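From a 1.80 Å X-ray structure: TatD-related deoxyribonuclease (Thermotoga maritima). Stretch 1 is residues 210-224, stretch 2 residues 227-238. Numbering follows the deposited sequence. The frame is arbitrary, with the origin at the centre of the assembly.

Stretch 1 (210-224) VLETDCPFLPPQPFR
Stretch 2 227-238: RNEPKYLKYVVE

Residues 210-224 leave a strand at Leu211 and become a proline-rich loop that curves round Asn228 and packs along one side of the helix that follows; in residues 227-238 an extended entry leads through a 3-10 turn at 230-232 into that helix. The nearest CA pairs are Thr213 CA to Pro230 CA at 6.2 Å, Pro216 CA to Asn228 CA at 4.5 Å, and Pro220 CA to Tyr235 CA at 6.6 Å; the loop meets Pro230 first, turns back to Asn228, and then reaches the helix. Together the stretches bury 908 Å².

Asn228 is the polar centre. With phi/psi -89/155 and chi1 t (-167°), chi2 10°, it sends its amide into the curve of the loop. Its backbone N donates to Pro216 O (3.0 Å, 163°), and its side-chain ND2 donates to Phe217 O (2.8 Å, 157°). Asn228 ND2 also lies 2.9 Å from Thr213 O and 3.0 Å from Leu218 O, the latter at too poor an angle for a hydrogen bond. A short, planar amide suits this site because it offers a donor among converging carbonyls while Asn228 OD1 turns back to accept a weak bond from Glu229 N (3.0 Å, 124°). Asn228 O is buried without a conventional partner; Pro216 CA approaches it at 3.5 Å in a CA-H...O contact, and Cys215 CB lies 3.3 Å from it.

Two bonds brace the loop from within: Cys215 N donates to Thr213 OG1 (2.9 Å; Thr213 chi1 p), and Phe217 N to Asp214 O (2.9 Å), closing a turn whose peptide before Pro216 is cis. In flanking contacts, Thr213 CG2 packs 3.7 Å from Leu233 CD1, and Pro216 CB rests 3.6 Å from Arg227 CG. Arg227 (t,t,p, chi4 -178°) forms a salt bridge within its stretch, Arg227 NH2 to Glu229 OE2 at 3.2 Å. Arg227 NH1 and NH2, like Thr213 OG1, are also hydrogen-bonded elsewhere in the structure.

At the strand end the contact is aliphatic: Leu211, m,t, places CD1 3.5 Å from Val237 CG2 and CD2 4.0 Å from Val236 CG1, both valines t.

At the other end prolines and aromatics interlock. Tyr232 (chi1 m, chi2 -23°) and Phe223 (m, -78°) stack face to face, centroids 4.0 Å apart and planes at 9°. Pro222 CG sits over the Tyr235 face, 3.8 Å from the ring centroid, while Tyr235 CE2 meets the Phe223 edge at CE2, 3.5 Å away. Pro220 CG packs against Tyr232 CB at 3.7 Å. Proline suits these places: its compact ring packs closely and has no amide hydrogen to satisfy.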

ATOM      1  N   VAL A 210      -7.205   4.479   3.254  1.00  6.49           N
ATOM      2  CA  VAL A 210      -7.465   3.775   2.011  1.00  6.74           C
ATOM      3  C   VAL A 210      -7.468   2.316   2.455  1.00  8.19           C
ATOM      4  O   VAL A 210      -6.939   1.988   3.529  1.00  7.91           O
ATOM      5  CB  VAL A 210      -6.408   3.967   0.923  1.00  6.73           C
ATOM      6  CG1 VAL A 210      -6.575   5.340   0.292  1.00  5.57           C
ATOM      7  CG2 VAL A 210      -5.003   3.724   1.505  1.00  4.89           C
ATOM      8  N   LEU A 211      -8.088   1.449   1.666  1.00  6.38           N
ATOM      9  CA  LEU A 211      -8.148   0.029   2.014  1.00  7.10           C
ATOM     10  C   LEU A 211      -7.034  -0.738   1.328  1.00  9.59           C
ATOM     11  O   LEU A 211      -6.470  -0.288   0.317  1.00  8.48           O
ATOM     12  CB  LEU A 211      -9.457  -0.575   1.518  1.00  8.56           C
ATOM     13  CG  LEU A 211     -10.757   0.162   1.815  1.00 11.43           C
ATOM     14  CD1 LEU A 211     -11.851  -0.409   0.909  1.00 11.88           C
ATOM     15  CD2 LEU A 211     -11.125  -0.005   3.296  1.00 13.64           C
ATOM     16  N   GLU A 212      -6.700  -1.895   1.884  1.00  7.91           N
ATOM     17  CA  GLU A 212      -5.669  -2.703   1.273  1.00 10.38           C
ATOM     18  C   GLU A 212      -5.815  -4.119   1.812  1.00 11.59           C
ATOM     19  O   GLU A 212      -6.461  -4.336   2.848  1.00 10.34           O
ATOM     20  CB  GLU A 212      -4.284  -2.174   1.622  1.00 12.74           C
ATOM     21  CG  GLU A 212      -3.822  -2.525   3.044  1.00 14.27           C
ATOM     22  CD  GLU A 212      -2.400  -2.071   3.285  1.00 17.09           C
ATOM     23  OE1 GLU A 212      -2.219  -0.852   3.424  1.00 17.04           O
ATOM     24  OE2 GLU A 212      -1.468  -2.924   3.296  1.00 17.29           O
ATOM     25  N   THR A 213      -5.267  -5.084   1.076  1.00 11.52           N
ATOM     26  CA  THR A 213      -5.326  -6.465   1.518  1.00 10.74           C
ATOM     27  C   THR A 213      -3.915  -6.954   1.809  1.00 12.15           C
ATOM     28  O   THR A 213      -3.720  -7.773   2.701  1.00  9.46           O
ATOM     29  CB  THR A 213      -5.843  -7.453   0.435  1.00 12.89           C
ATOM     30  OG1 THR A 213      -4.988  -7.375  -0.724  1.00 12.87           O
ATOM     31  CG2 THR A 213      -7.281  -7.163   0.057  1.00 13.73           C
ATOM     32  N   ASP A 214      -2.932  -6.433   1.076  1.00  9.43           N
ATOM     33  CA  ASP A 214      -1.552  -6.855   1.225  1.00 11.62           C
ATOM     34  C   ASP A 214      -1.576  -8.359   0.835  1.00  7.83           C
ATOM     35  O   ASP A 214      -0.737  -9.152   1.275  1.00  7.85           O
ATOM     36  CB  ASP A 214      -1.041  -6.675   2.665  1.00 15.25           C
ATOM     37  CG  ASP A 214       0.485  -6.744   2.754  1.00 22.54           C
ATOM     38  OD1 ASP A 214       1.175  -6.595   1.706  1.00 21.92           O
ATOM     39  OD2 ASP A 214       0.999  -6.937   3.885  1.00 27.06           O
ATOM     40  N   CYS A 215      -2.541  -8.756  -0.005  1.00  7.80           N
ATOM     41  CA  CYS A 215      -2.627 -10.173  -0.412  1.00  7.77           C
ATOM     42  C   CYS A 215      -1.288 -10.627  -1.025  1.00  9.01           C
ATOM     43  O   CYS A 215      -0.647  -9.868  -1.751  1.00  9.27           O
ATOM     44  CB  CYS A 215      -3.789 -10.380  -1.395  1.00  9.79           C
ATOM     45  SG  CYS A 215      -3.672  -9.520  -2.986  1.00 10.47           S
ATOM     46  N   PRO A 216      -0.907 -11.904  -0.837  1.00  8.36           N
ATOM     47  CA  PRO A 216      -1.646 -12.949  -0.104  1.00  9.34           C
ATOM     48  C   PRO A 216      -1.591 -12.903   1.414  1.00 10.09           C
ATOM     49  O   PRO A 216      -2.158 -13.769   2.079  1.00 13.55           O
ATOM     50  CB  PRO A 216      -1.000 -14.222  -0.623  1.00  8.40           C
ATOM     51  CG  PRO A 216       0.495 -13.811  -0.633  1.00  8.39           C
ATOM     52  CD  PRO A 216       0.398 -12.414  -1.313  1.00  8.57           C
ATOM     53  N   PHE A 217      -0.926 -11.909   1.972  1.00 10.70           N
ATOM     54  CA  PHE A 217      -0.813 -11.816   3.427  1.00 12.62           C
ATOM     55  C   PHE A 217      -2.006 -11.239   4.230  1.00 12.86           C
ATOM     56  O   PHE A 217      -2.912 -10.641   3.651  1.00 11.64           O
ATOM     57  CB  PHE A 217       0.384 -10.941   3.812  1.00 14.39           C
ATOM     58  CG  PHE A 217       1.655 -11.224   3.066  1.00 17.54           C
ATOM     59  CD1 PHE A 217       2.215 -12.491   3.048  1.00 18.93           C
ATOM     60  CD2 PHE A 217       2.265 -10.195   2.343  1.00 19.41           C
ATOM     61  CE1 PHE A 217       3.382 -12.752   2.302  1.00 21.63           C
ATOM     62  CE2 PHE A 217       3.410 -10.437   1.608  1.00 20.06           C
ATOM     63  CZ  PHE A 217       3.974 -11.719   1.581  1.00 21.96           C
ATOM     64  N   LEU A 218      -1.973 -11.490   5.540  1.00 13.29           N
ATOM     65  CA  LEU A 218      -2.966 -10.993   6.478  1.00 13.98           C
ATOM     66  C   LEU A 218      -4.436 -10.954   6.100  1.00 14.72           C
ATOM     67  O   LEU A 218      -5.036  -9.868   5.942  1.00 13.94           O
ATOM     68  CB  LEU A 218      -2.550  -9.574   6.836  1.00 17.72           C
ATOM     69  CG  LEU A 218      -1.086  -9.397   7.240  1.00 18.57           C
ATOM     70  CD1 LEU A 218      -0.679  -7.902   7.224  1.00 21.29           C
ATOM     71  CD2 LEU A 218      -0.911  -9.977   8.623  1.00 19.18           C
ATOM     72  N   PRO A 219      -5.069 -12.117   5.995  1.00 13.37           N
ATOM     73  CA  PRO A 219      -6.477 -12.265   5.628  1.00 13.46           C
ATOM     74  C   PRO A 219      -7.353 -11.727   6.750  1.00 14.03           C
ATOM     75  O   PRO A 219      -6.895 -11.654   7.892  1.00 11.99           O
ATOM     76  CB  PRO A 219      -6.596 -13.756   5.450  1.00 14.59           C
ATOM     77  CG  PRO A 219      -5.569 -14.330   6.474  1.00 14.13           C
ATOM     78  CD  PRO A 219      -4.411 -13.419   6.202  1.00 14.35           C
ATOM     79  N   PRO A 220      -8.579 -11.257   6.428  1.00 13.09           N
ATOM     80  CA  PRO A 220      -9.430 -10.748   7.510  1.00 15.62           C
ATOM     81  C   PRO A 220      -9.928 -11.929   8.345  1.00 17.77           C
ATOM     82  O   PRO A 220      -9.915 -13.082   7.882  1.00 18.03           O
ATOM     83  CB  PRO A 220     -10.557 -10.001   6.778  1.00 13.95           C
ATOM     84  CG  PRO A 220     -10.604 -10.631   5.439  1.00 12.11           C
ATOM     85  CD  PRO A 220      -9.152 -10.934   5.105  1.00 12.18           C
ATOM     86  N   GLN A 221     -10.365 -11.623   9.564  1.00 20.30           N
ATOM     87  CA  GLN A 221     -10.863 -12.611  10.530  1.00 23.75           C
ATOM     88  C   GLN A 221     -11.570 -13.875  10.064  1.00 23.84           C
ATOM     89  O   GLN A 221     -11.156 -14.988  10.419  1.00 25.99           O
ATOM     90  CB  GLN A 221     -11.742 -11.928  11.567  1.00 25.62           C
ATOM     91  CG  GLN A 221     -11.961 -12.785  12.798  1.00 27.42           C
ATOM     92  CD  GLN A 221     -10.660 -13.294  13.386  1.00 26.49           C
ATOM     93  OE1 GLN A 221      -9.607 -12.688  13.215  1.00 27.49           O
ATOM     94  NE2 GLN A 221     -10.735 -14.405  14.107  1.00 28.37           N
ATOM     95  N   PRO A 222     -12.650 -13.740   9.282  1.00 24.06           N
ATOM     96  CA  PRO A 222     -13.315 -14.970   8.855  1.00 24.00           C
ATOM     97  C   PRO A 222     -12.458 -15.906   8.026  1.00 23.77           C
ATOM     98  O   PRO A 222     -12.852 -17.045   7.784  1.00 24.47           O
ATOM     99  CB  PRO A 222     -14.530 -14.469   8.077  1.00 25.31           C
ATOM    100  CG  PRO A 222     -14.094 -13.146   7.565  1.00 25.20           C
ATOM    101  CD  PRO A 222     -13.296 -12.550   8.700  1.00 23.55           C
ATOM    102  N   PHE A 223     -11.286 -15.443   7.606  1.00 21.81           N
ATOM    103  CA  PHE A 223     -10.415 -16.284   6.802  1.00 20.59           C
ATOM    104  C   PHE A 223      -9.007 -16.453   7.345  1.00 19.19           C
ATOM    105  O   PHE A 223      -8.073 -16.598   6.569  1.00 19.61           O
ATOM    106  CB  PHE A 223     -10.339 -15.724   5.385  1.00 20.74           C
ATOM    107  CG  PHE A 223     -11.614 -15.867   4.617  1.00 21.94           C
ATOM    108  CD1 PHE A 223     -11.966 -17.089   4.047  1.00 22.46           C
ATOM    109  CD2 PHE A 223     -12.494 -14.793   4.516  1.00 21.62           C
ATOM    110  CE1 PHE A 223     -13.186 -17.242   3.386  1.00 22.74           C
ATOM    111  CE2 PHE A 223     -13.708 -14.934   3.865  1.00 22.40           C
ATOM    112  CZ  PHE A 223     -14.059 -16.158   3.298  1.00 23.55           C
ATOM    113  N   ARG A 224      -8.830 -16.448   8.667  1.00 19.56           N
ATOM    114  CA  ARG A 224      -7.480 -16.615   9.188  1.00 17.74           C
ATOM    115  C   ARG A 224      -6.994 -17.973   8.700  1.00 17.57           C
ATOM    116  O   ARG A 224      -7.791 -18.919   8.565  1.00 16.47           O
ATOM    117  CB  ARG A 224      -7.448 -16.562  10.717  1.00 19.81           C
ATOM    118  CG  ARG A 224      -7.897 -15.235  11.332  1.00 21.95           C
ATOM    119  CD  ARG A 224      -7.166 -14.050  10.730  1.00 22.79           C
ATOM    120  NE  ARG A 224      -5.720 -14.065  10.960  1.00 23.43           N
ATOM    121  CZ  ARG A 224      -5.124 -13.615  12.060  1.00 23.16           C
ATOM    122  NH1 ARG A 224      -5.842 -13.109  13.056  1.00 23.63           N
ATOM    123  NH2 ARG A 224      -3.805 -13.650  12.151  1.00 23.09           N
ATOM    124  N   ARG A 227      -5.261 -17.930   2.247  1.00 12.20           N
ATOM    125  CA  ARG A 227      -4.571 -16.959   1.394  1.00 12.11           C
ATOM    126  C   ARG A 227      -5.509 -15.764   1.324  1.00  9.72           C
ATOM    127  O   ARG A 227      -6.705 -15.935   1.165  1.00 11.24           O
ATOM    128  CB  ARG A 227      -4.417 -17.516  -0.019  1.00 10.77           C
ATOM    129  CG  ARG A 227      -3.767 -16.552  -0.989  1.00 14.97           C
ATOM    130  CD  ARG A 227      -3.868 -17.115  -2.379  1.00 14.93           C
ATOM    131  NE  ARG A 227      -5.245 -17.011  -2.862  1.00 14.87           N
ATOM    132  CZ  ARG A 227      -5.649 -17.455  -4.043  1.00 14.36           C
ATOM    133  NH1 ARG A 227      -4.764 -18.041  -4.843  1.00 13.47           N
ATOM    134  NH2 ARG A 227      -6.927 -17.305  -4.422  1.00 10.13           N
ATOM    135  N   ASN A 228      -4.977 -14.554   1.420  1.00 10.49           N
ATOM    136  CA  ASN A 228      -5.836 -13.363   1.352  1.00  9.56           C
ATOM    137  C   ASN A 228      -5.938 -12.966  -0.127  1.00 10.46           C
ATOM    138  O   ASN A 228      -5.078 -13.331  -0.921  1.00 10.60           O
ATOM    139  CB  ASN A 228      -5.169 -12.249   2.151  1.00  8.12           C
ATOM    140  CG  ASN A 228      -6.094 -11.069   2.438  1.00  8.62           C
ATOM    141  OD1 ASN A 228      -7.292 -11.135   2.208  1.00  8.01           O
ATOM    142  ND2 ASN A 228      -5.519  -9.986   2.960  1.00  8.86           N
ATOM    143  N   GLU A 229      -7.018 -12.283  -0.500  1.00 10.35           N
ATOM    144  CA  GLU A 229      -7.213 -11.832  -1.878  1.00 10.25           C
ATOM    145  C   GLU A 229      -8.136 -10.622  -1.844  1.00 10.53           C
ATOM    146  O   GLU A 229      -8.867 -10.421  -0.847  1.00  9.97           O
ATOM    147  CB  GLU A 229      -7.762 -12.946  -2.766  1.00 12.21           C
ATOM    148  CG  GLU A 229      -9.093 -13.496  -2.351  1.00 14.81           C
ATOM    149  CD  GLU A 229      -9.543 -14.558  -3.311  1.00 18.16           C
ATOM    150  OE1 GLU A 229     -10.079 -14.180  -4.376  1.00 17.03           O
ATOM    151  OE2 GLU A 229      -9.327 -15.760  -3.011  1.00 20.95           O
ATOM    152  N   PRO A 230      -8.150  -9.815  -2.931  1.00  9.48           N
ATOM    153  CA  PRO A 230      -8.969  -8.606  -3.028  1.00 11.56           C
ATOM    154  C   PRO A 230     -10.431  -8.672  -2.651  1.00 14.69           C
ATOM    155  O   PRO A 230     -10.910  -7.771  -1.976  1.00 14.13           O
ATOM    156  CB  PRO A 230      -8.772  -8.159  -4.474  1.00  9.89           C
ATOM    157  CG  PRO A 230      -7.337  -8.555  -4.717  1.00 10.30           C
ATOM    158  CD  PRO A 230      -7.342  -9.973  -4.152  1.00  9.54           C
ATOM    159  N   LYS A 231     -11.146  -9.716  -3.062  1.00 14.74           N
ATOM    160  CA  LYS A 231     -12.564  -9.770  -2.704  1.00 17.52           C
ATOM    161  C   LYS A 231     -12.838  -9.845  -1.202  1.00 18.63           C
ATOM    162  O   LYS A 231     -13.968  -9.604  -0.774  1.00 20.82           O
ATOM    163  CB  LYS A 231     -13.248 -10.941  -3.400  1.00 19.47           C
ATOM    164  CG  LYS A 231     -12.873 -12.285  -2.836  1.00 20.20           C
ATOM    165  CD  LYS A 231     -13.581 -13.395  -3.591  1.00 23.58           C
ATOM    166  CE  LYS A 231     -13.184 -14.741  -3.025  1.00 24.99           C
ATOM    167  NZ  LYS A 231     -13.771 -15.854  -3.827  1.00 28.35           N
ATOM    168  N   TYR A 232     -11.832 -10.181  -0.396  1.00 16.00           N
ATOM    169  CA  TYR A 232     -12.055 -10.258   1.039  1.00 13.82           C
ATOM    170  C   TYR A 232     -12.008  -8.877   1.639  1.00 13.21           C
ATOM    171  O   TYR A 232     -12.160  -8.719   2.841  1.00 12.44           O
ATOM    172  CB  TYR A 232     -11.012 -11.116   1.746  1.00 15.17           C
ATOM    173  CG  TYR A 232     -11.050 -12.583   1.379  1.00 14.23           C
ATOM    174  CD1 TYR A 232     -12.217 -13.174   0.872  1.00 16.71           C
ATOM    175  CD2 TYR A 232      -9.931 -13.383   1.561  1.00 14.03           C
ATOM    176  CE1 TYR A 232     -12.248 -14.533   0.559  1.00 16.84           C
ATOM    177  CE2 TYR A 232      -9.950 -14.732   1.251  1.00 14.99           C
ATOM    178  CZ  TYR A 232     -11.108 -15.303   0.755  1.00 18.32           C
ATOM    179  OH  TYR A 232     -11.132 -16.647   0.467  1.00 20.50           O
ATOM    180  N   LEU A 233     -11.785  -7.870   0.802  1.00 13.36           N
ATOM    181  CA  LEU A 233     -11.723  -6.508   1.288  1.00 13.95           C
ATOM    182  C   LEU A 233     -13.076  -6.113   1.905  1.00 13.57           C
ATOM    183  O   LEU A 233     -13.135  -5.222   2.757  1.00 12.37           O
ATOM    184  CB  LEU A 233     -11.364  -5.588   0.121  1.00 17.25           C
ATOM    185  CG  LEU A 233     -10.575  -4.318   0.377  1.00 18.26           C
ATOM    186  CD1 LEU A 233      -9.464  -4.548   1.393  1.00 16.55           C
ATOM    187  CD2 LEU A 233     -10.055  -3.812  -0.971  1.00 18.47           C
ATOM    188  N   LYS A 234     -14.155  -6.774   1.477  1.00 12.52           N
ATOM    189  CA  LYS A 234     -15.483  -6.450   2.017  1.00 13.79           C
ATOM    190  C   LYS A 234     -15.581  -6.508   3.546  1.00 13.05           C
ATOM    191  O   LYS A 234     -16.326  -5.742   4.150  1.00 12.14           O
ATOM    192  CB  LYS A 234     -16.548  -7.371   1.411  1.00 16.68           C
ATOM    193  CG  LYS A 234     -16.359  -8.826   1.743  1.00 20.39           C
ATOM    194  CD  LYS A 234     -17.137  -9.724   0.773  1.00 27.14           C
ATOM    195  CE  LYS A 234     -18.614  -9.756   1.066  1.00 29.40           C
ATOM    196  NZ  LYS A 234     -19.249  -8.429   0.873  1.00 34.20           N
ATOM    197  N   TYR A 235     -14.849  -7.429   4.158  1.00 11.34           N
ATOM    198  CA  TYR A 235     -14.848  -7.596   5.601  1.00 12.05           C
ATOM    199  C   TYR A 235     -14.153  -6.450   6.275  1.00 12.33           C
ATOM    200  O   TYR A 235     -14.511  -6.092   7.407  1.00 11.54           O
ATOM    201  CB  TYR A 235     -14.176  -8.931   5.971  1.00 13.32           C
ATOM    202  CG  TYR A 235     -14.920 -10.104   5.370  1.00 15.62           C
ATOM    203  CD1 TYR A 235     -16.169 -10.482   5.853  1.00 16.20           C
ATOM    204  CD2 TYR A 235     -14.420 -10.768   4.253  1.00 16.26           C
ATOM    205  CE1 TYR A 235     -16.911 -11.488   5.227  1.00 19.72           C
ATOM    206  CE2 TYR A 235     -15.145 -11.764   3.625  1.00 19.84           C
ATOM    207  CZ  TYR A 235     -16.388 -12.118   4.110  1.00 20.03           C
ATOM    208  OH  TYR A 235     -17.099 -13.084   3.439  1.00 23.62           O
ATOM    209  N   VAL A 236     -13.167  -5.872   5.584  1.00  9.96           N
ATOM    210  CA  VAL A 236     -12.421  -4.741   6.136  1.00  9.85           C
ATOM    211  C   VAL A 236     -13.356  -3.536   6.150  1.00 11.28           C
ATOM    212  O   VAL A 236     -13.387  -2.772   7.120  1.00 10.44           O
ATOM    213  CB  VAL A 236     -11.147  -4.431   5.277  1.00  9.88           C
ATOM    214  CG1 VAL A 236     -10.462  -3.132   5.755  1.00  9.29           C
ATOM    215  CG2 VAL A 236     -10.168  -5.617   5.411  1.00  8.23           C
ATOM    216  N   VAL A 237     -14.090  -3.356   5.058  1.00 10.74           N
ATOM    217  CA  VAL A 237     -15.019  -2.251   4.956  1.00 12.64           C
ATOM    218  C   VAL A 237     -16.119  -2.418   6.033  1.00 15.14           C
ATOM    219  O   VAL A 237     -16.511  -1.457   6.709  1.00 14.06           O
ATOM    220  CB  VAL A 237     -15.676  -2.232   3.561  1.00 12.52           C
ATOM    221  CG1 VAL A 237     -16.919  -1.330   3.576  1.00 12.87           C
ATOM    222  CG2 VAL A 237     -14.665  -1.736   2.510  1.00  8.86           C
ATOM    223  N   GLU A 238     -16.615  -3.645   6.175  1.00 15.00           N
ATOM    224  CA  GLU A 238     -17.657  -3.929   7.156  1.00 17.47           C
ATOM    225  C   GLU A 238     -17.215  -3.472   8.533  1.00 16.35           C
ATOM    226  O   GLU A 238     -17.926  -2.720   9.206  1.00 16.67           O
ATOM    227  CB  GLU A 238     -17.963  -5.421   7.170  1.00 18.17           C
ATOM    228  CG  GLU A 238     -18.890  -5.867   8.269  1.00 24.05           C
ATOM    229  CD  GLU A 238     -19.306  -7.313   8.075  1.00 28.58           C
ATOM    230  OE1 GLU A 238     -18.416  -8.144   7.773  1.00 28.15           O
ATOM    231  OE2 GLU A 238     -20.515  -7.610   8.223  1.00 29.27           O
TER